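Side-chain contacts in phosphoserine phosphatase RsbX (Bacillus subtilis, PDB 3W42), which removes phosphate from the stressosome protein RsbS and so acts as a negative regulator of sigma-B in the general stress response: residues A[55-58]-A[59-62]; A[74-77]-A[78-81]; A[169-172]-A[173-177]. All coordinates share one frame; numbering follows the deposited sequence.

Contact 1: residues A[55-58]-A[59-62]; sequences SSAA and IKDL
Asp61 N donates to Ala57 O and Leu62 N donates to Ala58 O, each at 3.0 Å. Lys60 N to Ser56 O is a little longer, and Ile59 N reaches Ser55 O only weakly, at 3.4 Å. Ala58 O also accepts from a water at 2.9 Å, and that water donates only weakly to Asp61 OD2, in one of two Asp61 conformers. The carbonyl is thus gripped by the next turn and by solvent. Ser55 OG and Ser56 OG turn away from this turn: Ser55 OG bonds to Gly87 N, and Ser56 OG to Gly26 O and Ser28 OG.

Side-chain packing within the turn is slight. In one of its two conformers Lys60 bends at its third torsion (chi3 59°), which would fold CE back alongside Ala57, 4.3 Å from Ala57 CB. With CG1 beside its own backbone N (chi1 -63°), Ile59 lays it along the Ser55 carbonyl, 3.6 Å from Ser55 O. Leu62 CG rests 3.4 Å from Ala58 O.

Outward, Ile59 packs on Ala43, Ala88 and Ala90 of the neighbouring strands. The arrangement is a regular amphipathic alpha-helix lying on a beta-sheet, as in the alpha-beta-beta-alpha sandwich of PPM-type phosphatases.

Contact 2: residues A[74-77]-A[78-81]; sequences IIER and CNQA
Glu76 and Gln80 meet one turn apart on the outer face of helix 71-81. Their planes are strongly turned: carboxylate and amide stand 57° apart. Gln80 NE2 donates to Glu76 OE2 at 3.0 Å. The amide arrives on the anti side of the oxygen, 24° out of the carboxylate plane. Glu76 reaches this place because its chain bends at the second torsion (chi2 58°), which swings the carboxylate forward over the next turn. Gln80 comes to it with an extended chain, and its CG lies against OE2 as well.

Asn79 stands at the other oxygen. Its amide plane is also well turned from the carboxylate, and ND2 lies 3.5 Å from Glu76 OE1. A water links the two side chains. It donates to Glu76 OE2 at 2.7 Å and accepts weakly from Asn79 ND2. The main partners of this pair lie beyond the helix: Glu76 OE1 bonds to Tyr138 OH, while Asn79 uses ND2 for Lys134 O and OD1 for Gly133 N.

The inner face is apolar. Cys78 SG approaches Ile74 CG2 at 4.3 Å. Beneath the side chains, Asn79 N donates to Ile75 O at 2.8 Å and Gln80 N to Glu76 O at 2.9 Å. Arg77 extends away toward Glu69, its salt-bridge partner, and makes a cation-pi contact with Tyr66.

Glu76 OE2 thus takes bonds from Gln80 and a water, and OE1 one from Tyr138. These donors fix the rotation of the carboxylate and would be expected to stabilise its negative charge. The same network ties helix 71-81 to the loop that carries Gly133, Lys134 and Tyr138.

Contact 3: residues A[169-172]-A[173-177]; sequences KGQS and VEEIS
Ser172 and Glu175 form a helix N-terminal cap, at the short loop between helix 163-169 and helix 173-179. Ser172 is the N-cap residue. Its OG sits between its own backbone N and carbonyl carbon (chi1 68°), which points it at the first turn of the helix. There it accepts from Glu175 N at 3.1 Å in a nearly straight bond (165°). The same hydroxyl donates to Glu175 OE1 at 2.7 Å, meeting the carboxylate on the anti side and 29° out of its plane. OG is therefore held by two bonds to one residue. The Glu175 side chain runs back past the hydroxyl, and its CG is 3.4 Å from Ser172 OG.

The backbone follows with Ile176 N to Ser172 O at 3.0 Å. Ile176 CG1 also rests 3.8 Å from Gly170 CA, where the chain has just left the preceding helix. On the solvent side, Gln171 CB touches Glu175 OE1 at 3.5 Å. A water donates to Glu175 OE2.

Around the cap, Val173 N bonds to Gln11 OE1. Val173 and Ile176 pack on Leu195 of strand 191-198. This is a serine N-cap with the S-x-x-E sequence of a capping box, but the glutamate takes the serine hydroxyl and the return bond to Ser172 N is not made.

How the contacts relate
Contacts 1 and 2 lie on successive helices, 49-65 and 71-81, with centres about 9 Å apart. They touch directly. Leu62 CD1 packs on Ala81 CB at 3.7 Å, and Ile59 CG2 meets Cys78 SG at 3.8 Å. The two helices thus share an apolar seam beside the five-stranded sheet. Contact 3 belongs to the helical layer on the other side of the sandwich, by the six-stranded sheet. Its centre is about 28 Å from that of contact 1 and 33 Å from that of contact 2. The manganese site of Asp44, Asp156 and Asp189 lies near contact 1: the Ser56 side chain is about 10 Å from a bound ion.

Contact 1: residues A[55-58]-A[59-62]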
ATOM      1  N   SER A  55      16.089  -1.337   1.783  1.00  5.90           N
ATOM      2  CA  SER A  55      15.229  -0.288   2.365  1.00  5.90           C
ATOM      3  C   SER A  55      13.787  -0.712   2.422  1.00  5.35           C
ATOM      4  O   SER A  55      13.173  -0.586   3.497  1.00  6.32           O
ATOM      5  CB  SER A  55      15.413   1.020   1.599  1.00  6.36           C
ATOM      6  OG  SER A  55      16.658   1.609   1.866  1.00  8.14           O
ATOM      7  N   SER A  56      13.172  -1.167   1.352  1.00  4.87           N
ATOM      8  CA  SER A  56      11.768  -1.531   1.413  1.00  5.30           C
ATOM      9  C   SER A  56      11.523  -2.738   2.291  1.00  5.27           C
ATOM     10  O   SER A  56      10.486  -2.817   2.958  1.00  5.97           O
ATOM     11  CB  SER A  56      11.198  -1.655   0.032  1.00  5.88           C
ATOM     12  OG  SER A  56      11.829  -2.716  -0.669  1.00  5.90           O
ATOM     13  N   ALA A  57      12.443  -3.683   2.318  1.00  5.82           N
ATOM     14  CA  ALA A  57      12.317  -4.857   3.160  1.00  6.66           C
ATOM     15  C   ALA A  57      12.392  -4.480   4.621  1.00  6.37           C
ATOM     16  O   ALA A  57      11.729  -5.140   5.440  1.00  7.07           O
ATOM     17  CB  ALA A  57      13.407  -5.888   2.841  1.00  8.23           C
ATOM     18  N   ALA A  58      13.160  -3.462   4.997  1.00  7.16           N
ATOM     19  CA  ALA A  58      13.228  -3.037   6.389  1.00  8.32           C
ATOM     20  C   ALA A  58      11.882  -2.534   6.839  1.00  8.14           C
ATOM     21  O   ALA A  58      11.458  -2.803   7.973  1.00  9.14           O
ATOM     22  CB  ALA A  58      14.316  -1.975   6.576  1.00  9.21           C
ATOM     23  N   ILE A  59      11.183  -1.832   5.964  1.00  7.11           N
ATOM     24  CA  ILE A  59       9.843  -1.366   6.171  1.00  7.74           C
ATOM     25  C   ILE A  59       8.877  -2.518   6.407  1.00  7.43           C
ATOM     26  O   ILE A  59       8.110  -2.557   7.380  1.00  8.19           O
ATOM     27  CB  ILE A  59       9.440  -0.393   5.117  1.00  7.76           C
ATOM     28  CG1 ILE A  59      10.416   0.866   5.278  1.00  9.24           C
ATOM     29  CG2 ILE A  59       7.967  -0.049   5.232  1.00  9.20           C
ATOM     30  CD1 ILE A  59      10.159   1.964   4.265  1.00 12.06           C
ATOM     31  N   LYS A  60       8.878  -3.499   5.492  1.00  6.44           N
ATOM     32  CA  LYS A  60       8.039  -4.656   5.661  0.50  6.73           C
ATOM     33  C   LYS A  60       8.261  -5.346   6.999  1.00  6.92           C
ATOM     34  O   LYS A  60       7.285  -5.728   7.665  1.00  8.57           O
ATOM     35  CB  LYS A  60       8.360  -5.641   4.504  0.50  7.79           C
ATOM     36  CG  LYS A  60       7.716  -6.989   4.593  0.50  7.19           C
ATOM     37  CD  LYS A  60       8.354  -7.916   3.578  0.50 11.09           C
ATOM     38  CE  LYS A  60       9.823  -8.049   3.804  0.50 14.71           C
ATOM     39  NZ  LYS A  60      10.443  -9.051   2.921  0.50 19.46           N
ATOM     40  N   ASP A  61       9.489  -5.489   7.421  0.66  6.69           N
ATOM     41  CA  ASP A  61       9.798  -6.113   8.703  0.66  8.07           C
ATOM     42  C   ASP A  61       9.274  -5.294   9.909  0.66  7.16           C
ATOM     43  O   ASP A  61       8.747  -5.861  10.853  0.66  8.23           O
ATOM     44  CB  ASP A  61      11.319  -6.267   8.847  0.66  9.69           C
ATOM     45  CG  ASP A  61      11.676  -7.154   9.978  0.66 16.05           C
ATOM     46  OD1 ASP A  61      11.366  -8.381   9.894  0.66 20.53           O
ATOM     47  OD2 ASP A  61      12.263  -6.622  10.904  0.66 24.14           O
ATOM     48  N   LEU A  62       9.453  -3.988   9.864  1.00  7.49           N
ATOM     49  CA  LEU A  62       9.026  -3.121  10.979  1.00  7.57           C
ATOM     50  C   LEU A  62       7.501  -3.065  11.045  1.00  7.34           C
ATOM     51  O   LEU A  62       6.947  -3.051  12.174  1.00  8.07           O
ATOM     52  CB  LEU A  62       9.591  -1.741  10.815  1.00  7.62           C
ATOM     53  CG  LEU A  62      11.102  -1.641  11.125  1.00  8.39           C
ATOM     54  CD1 LEU A  62      11.668  -0.367  10.575  1.00 11.26           C
ATOM     55  CD2 LEU A  62      11.364  -1.772  12.618  1.00 10.73           C
TER
HETATM   56  O   HOH W   1      13.684  -3.806   9.578  1.00 17.20           O

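Contact 2: residues A[74-77]-A[78-81]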
ATOM      1  N   ILE A  74       4.644   3.735  13.615  1.00  6.56           N
ATOM      2  CA  ILE A  74       5.265   2.734  12.766  1.00  6.63           C
ATOM      3  C   ILE A  74       6.125   3.443  11.696  1.00  6.31           C
ATOM      4  O   ILE A  74       7.285   3.085  11.440  1.00  7.61           O
ATOM      5  CB  ILE A  74       4.251   1.797  12.087  1.00  6.93           C
ATOM      6  CG1 ILE A  74       3.433   1.058  13.155  1.00  7.87           C
ATOM      7  CG2 ILE A  74       4.998   0.837  11.152  1.00  9.50           C
ATOM      8  CD1 ILE A  74       2.298   0.233  12.571  1.00  9.22           C
ATOM      9  N   ILE A  75       5.562   4.487  11.044  1.00  6.69           N
ATOM     10  CA  ILE A  75       6.295   5.135   9.971  1.00  7.18           C
ATOM     11  C   ILE A  75       7.549   5.813  10.476  1.00  7.02           C
ATOM     12  O   ILE A  75       8.543   5.862   9.756  1.00  7.82           O
ATOM     13  CB  ILE A  75       5.372   6.054   9.146  1.00  7.09           C
ATOM     14  CG1 ILE A  75       5.970   6.157   7.711  1.00  7.47           C
ATOM     15  CG2 ILE A  75       5.183   7.366   9.787  1.00  8.98           C
ATOM     16  CD1 ILE A  75       4.981   6.900   6.730  1.00  8.55           C
ATOM     17  N   GLU A  76       7.523   6.313  11.726  1.00  6.94           N
ATOM     18  CA  GLU A  76       8.743   6.929  12.265  1.00  7.24           C
ATOM     19  C   GLU A  76       9.822   5.882  12.552  1.00  7.84           C
ATOM     20  O   GLU A  76      10.998   6.190  12.316  1.00  7.87           O
ATOM     21  CB  GLU A  76       8.378   7.755  13.512  1.00  7.81           C
ATOM     22  CG  GLU A  76       9.594   8.237  14.244  1.00  9.91           C
ATOM     23  CD  GLU A  76      10.571   9.101  13.465  1.00 12.23           C
ATOM     24  OE1 GLU A  76      10.227   9.611  12.281  1.00 13.77           O
ATOM     25  OE2 GLU A  76      11.679   9.291  13.993  1.00 12.24           O
ATOM     26  N   ARG A  77       9.455   4.700  13.002  1.00  7.35           N
ATOM     27  CA  ARG A  77      10.438   3.654  13.095  1.00  7.77           C
ATOM     28  C   ARG A  77      11.053   3.367  11.728  1.00  7.37           C
ATOM     29  O   ARG A  77      12.255   3.093  11.608  1.00  7.78           O
ATOM     30  CB  ARG A  77       9.829   2.353  13.655  1.00  7.07           C
ATOM     31  CG  ARG A  77       9.376   2.438  15.090  1.00  7.93           C
ATOM     32  CD  ARG A  77       8.867   1.089  15.569  1.00  8.38           C
ATOM     33  NE  ARG A  77       8.381   1.089  16.929  1.00  8.37           N
ATOM     34  CZ  ARG A  77       9.117   0.872  18.010  1.00  7.06           C
ATOM     35  NH1 ARG A  77      10.429   0.722  17.948  1.00  8.58           N
ATOM     36  NH2 ARG A  77       8.521   0.800  19.199  1.00  8.19           N
ATOM     37  N   CYS A  78      10.183   3.304  10.729  1.00  7.27           N
ATOM     38  CA  CYS A  78      10.643   3.104   9.353  1.00  7.81           C
ATOM     39  C   CYS A  78      11.611   4.199   8.931  1.00  7.07           C
ATOM     40  O   CYS A  78      12.688   3.905   8.392  1.00  8.03           O
ATOM     41  CB  CYS A  78       9.479   3.055   8.395  1.00  7.63           C
ATOM     42  SG  CYS A  78       8.422   1.579   8.609  1.00  7.89           S
ATOM     43  N   ASN A  79      11.272   5.462   9.231  1.00  7.19           N
ATOM     44  CA  ASN A  79      12.164   6.541   8.891  1.00  7.48           C
ATOM     45  C   ASN A  79      13.548   6.400   9.549  1.00  7.45           C
ATOM     46  O   ASN A  79      14.571   6.553   8.917  1.00  8.10           O
ATOM     47  CB  ASN A  79      11.527   7.856   9.330  1.00  8.00           C
ATOM     48  CG  ASN A  79      12.227   9.050   8.758  1.00  9.35           C
ATOM     49  OD1 ASN A  79      12.596   9.068   7.616  1.00 10.63           O
ATOM     50  ND2 ASN A  79      12.522  10.020   9.635  1.00 15.67           N
ATOM     51  N   GLN A  80      13.530   6.063  10.842  1.00  7.19           N
ATOM     52  CA  GLN A  80      14.842   5.874  11.523  1.00  8.79           C
ATOM     53  C   GLN A  80      15.666   4.756  10.938  1.00  8.23           C
ATOM     54  O   GLN A  80      16.893   4.873  10.839  1.00  9.46           O
ATOM     55  CB  GLN A  80      14.628   5.633  13.028  1.00  9.34           C
ATOM     56  CG  GLN A  80      14.132   6.937  13.720  1.00 10.63           C
ATOM     57  CD  GLN A  80      14.165   6.876  15.163  1.00 11.03           C
ATOM     58  OE1 GLN A  80      15.104   6.330  15.754  1.00 12.07           O
ATOM     59  NE2 GLN A  80      13.127   7.432  15.784  1.00 11.65           N
ATOM     60  N   ALA A  81      15.018   3.702  10.431  1.00  8.02           N
ATOM     61  CA  ALA A  81      15.725   2.598   9.786  1.00  8.22           C
ATOM     62  C   ALA A  81      16.321   2.990   8.410  1.00  7.93           C
ATOM     63  O   ALA A  81      17.164   2.284   7.921  1.00  9.25           O
ATOM     64  CB  ALA A  81      14.779   1.435   9.591  1.00  8.77           C
TER
HETATM   65  O   HOH W   2      13.379  10.392  12.173  1.00 25.54           O

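Contact 3: residues A[169-172]-A[173-177]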
ATOM      1  N   LYS A 169     -16.167  -0.059 -10.750  1.00  8.21           N
ATOM      2  CA  LYS A 169     -16.797  -1.098 -11.580  1.00  8.23           C
ATOM      3  C   LYS A 169     -16.633  -2.521 -11.002  1.00  7.68           C
ATOM      4  O   LYS A 169     -17.509  -3.370 -11.187  1.00  9.61           O
ATOM      5  CB  LYS A 169     -16.304  -1.028 -12.995  1.00  8.94           C
ATOM      6  CG  LYS A 169     -16.789   0.206 -13.685  1.00 10.63           C
ATOM      7  CD  LYS A 169     -16.450   0.272 -15.107  1.00 12.47           C
ATOM      8  CE  LYS A 169     -15.021   0.352 -15.151  1.00 10.75           C
ATOM      9  NZ  LYS A 169     -14.513   0.631 -16.541  1.00 12.51           N
ATOM     10  N   GLY A 170     -15.495  -2.815 -10.396  1.00  9.16           N
ATOM     11  CA  GLY A 170     -15.235  -4.170  -9.939  1.00  8.68           C
ATOM     12  C   GLY A 170     -16.106  -4.642  -8.806  1.00  8.79           C
ATOM     13  O   GLY A 170     -16.397  -3.850  -7.896  1.00 12.21           O
ATOM     14  N   GLN A 171     -16.466  -5.900  -8.852  1.00  8.95           N
ATOM     15  CA  GLN A 171     -17.268  -6.484  -7.816  1.00  8.96           C
ATOM     16  C   GLN A 171     -16.534  -7.293  -6.815  1.00  8.13           C
ATOM     17  O   GLN A 171     -17.120  -7.800  -5.875  1.00  9.40           O
ATOM     18  CB  GLN A 171     -18.413  -7.358  -8.405  1.00 10.18           C
ATOM     19  CG  GLN A 171     -19.407  -6.647  -9.245  1.00 12.02           C
ATOM     20  CD  GLN A 171     -20.575  -7.586  -9.603  1.00 13.40           C
ATOM     21  OE1 GLN A 171     -21.498  -7.735  -8.766  1.00 19.33           O
ATOM     22  NE2 GLN A 171     -20.535  -8.174 -10.741  1.00 16.77           N
ATOM     23  N   SER A 172     -15.215  -7.488  -7.054  1.00  7.55           N
ATOM     24  CA  SER A 172     -14.375  -8.280  -6.177  1.00  7.26           C
ATOM     25  C   SER A 172     -12.939  -7.815  -6.417  1.00  6.58           C
ATOM     26  O   SER A 172     -12.632  -7.238  -7.470  1.00  6.82           O
ATOM     27  CB  SER A 172     -14.534  -9.750  -6.535  1.00  7.81           C
ATOM     28  OG  SER A 172     -13.978 -10.026  -7.796  1.00  8.96           O
ATOM     29  N   VAL A 173     -12.033  -8.194  -5.534  1.00  6.29           N
ATOM     30  CA  VAL A 173     -10.656  -7.846  -5.730  1.00  5.82           C
ATOM     31  C   VAL A 173     -10.062  -8.591  -6.959  1.00  6.46           C
ATOM     32  O   VAL A 173      -9.225  -8.051  -7.658  1.00  6.63           O
ATOM     33  CB  VAL A 173      -9.787  -7.984  -4.503  1.00  6.31           C
ATOM     34  CG1 VAL A 173     -10.233  -6.975  -3.422  1.00  6.74           C
ATOM     35  CG2 VAL A 173      -9.752  -9.394  -3.911  1.00  7.03           C
ATOM     36  N   GLU A 174     -10.484  -9.836  -7.209  1.00  6.81           N
ATOM     37  CA  GLU A 174     -10.011 -10.534  -8.394  1.00  8.21           C
ATOM     38  C   GLU A 174     -10.408  -9.783  -9.646  1.00  7.81           C
ATOM     39  O   GLU A 174      -9.639  -9.636 -10.599  1.00  8.10           O
ATOM     40  CB  GLU A 174     -10.554 -11.965  -8.448  1.00 10.39           C
ATOM     41  CG  GLU A 174     -10.238 -12.737  -9.687  1.00 16.39           C
ATOM     42  CD  GLU A 174     -10.664 -14.191  -9.554  1.00 23.55           C
ATOM     43  OE1 GLU A 174     -10.311 -14.854  -8.540  1.00 29.59           O
ATOM     44  OE2 GLU A 174     -11.406 -14.695 -10.384  1.00 32.23           O
ATOM     45  N   GLU A 175     -11.655  -9.366  -9.702  1.00  7.56           N
ATOM     46  CA  GLU A 175     -12.147  -8.574 -10.850  1.00  7.75           C
ATOM     47  C   GLU A 175     -11.408  -7.290 -11.014  1.00  7.47           C
ATOM     48  O   GLU A 175     -11.053  -6.906 -12.138  1.00  8.11           O
ATOM     49  CB  GLU A 175     -13.648  -8.345 -10.841  1.00  9.52           C
ATOM     50  CG  GLU A 175     -14.424  -9.610 -11.124  1.00 12.87           C
ATOM     51  CD  GLU A 175     -15.840  -9.649 -10.795  1.00 18.26           C
ATOM     52  OE1 GLU A 175     -16.056  -9.628  -9.546  1.00 19.74           O
ATOM     53  OE2 GLU A 175     -16.658 -10.081 -11.587  1.00 19.37           O
ATOM     54  N   ILE A 176     -11.134  -6.554  -9.942  1.00  7.24           N
ATOM     55  CA  ILE A 176     -10.413  -5.307 -10.058  1.00  6.01           C
ATOM     56  C   ILE A 176      -8.986  -5.607 -10.551  1.00  6.30           C
ATOM     57  O   ILE A 176      -8.465  -4.872 -11.389  1.00  6.51           O
ATOM     58  CB  ILE A 176     -10.387  -4.540  -8.706  1.00  6.94           C
ATOM     59  CG1 ILE A 176     -11.822  -4.127  -8.257  1.00  8.08           C
ATOM     60  CG2 ILE A 176      -9.566  -3.244  -8.884  1.00  7.71           C
ATOM     61  CD1 ILE A 176     -11.965  -3.763  -6.800  1.00  9.13           C
ATOM     62  N   SER A 177      -8.357  -6.620 -10.002  1.00  6.19           N
ATOM     63  CA  SER A 177      -7.011  -6.964 -10.461  1.00  6.51           C
ATOM     64  C   SER A 177      -7.001  -7.266 -11.978  1.00  6.33           C
ATOM     65  O   SER A 177      -6.182  -6.771 -12.749  1.00  7.13           O
ATOM     66  CB  SER A 177      -6.489  -8.138  -9.664  1.00  6.49           C
ATOM     67  OG  SER A 177      -5.143  -8.422 -10.033  1.00  8.77           O
TER
HETATM   68  O   HOH W   3     -18.640  -7.754 -12.347  1.00 29.35           O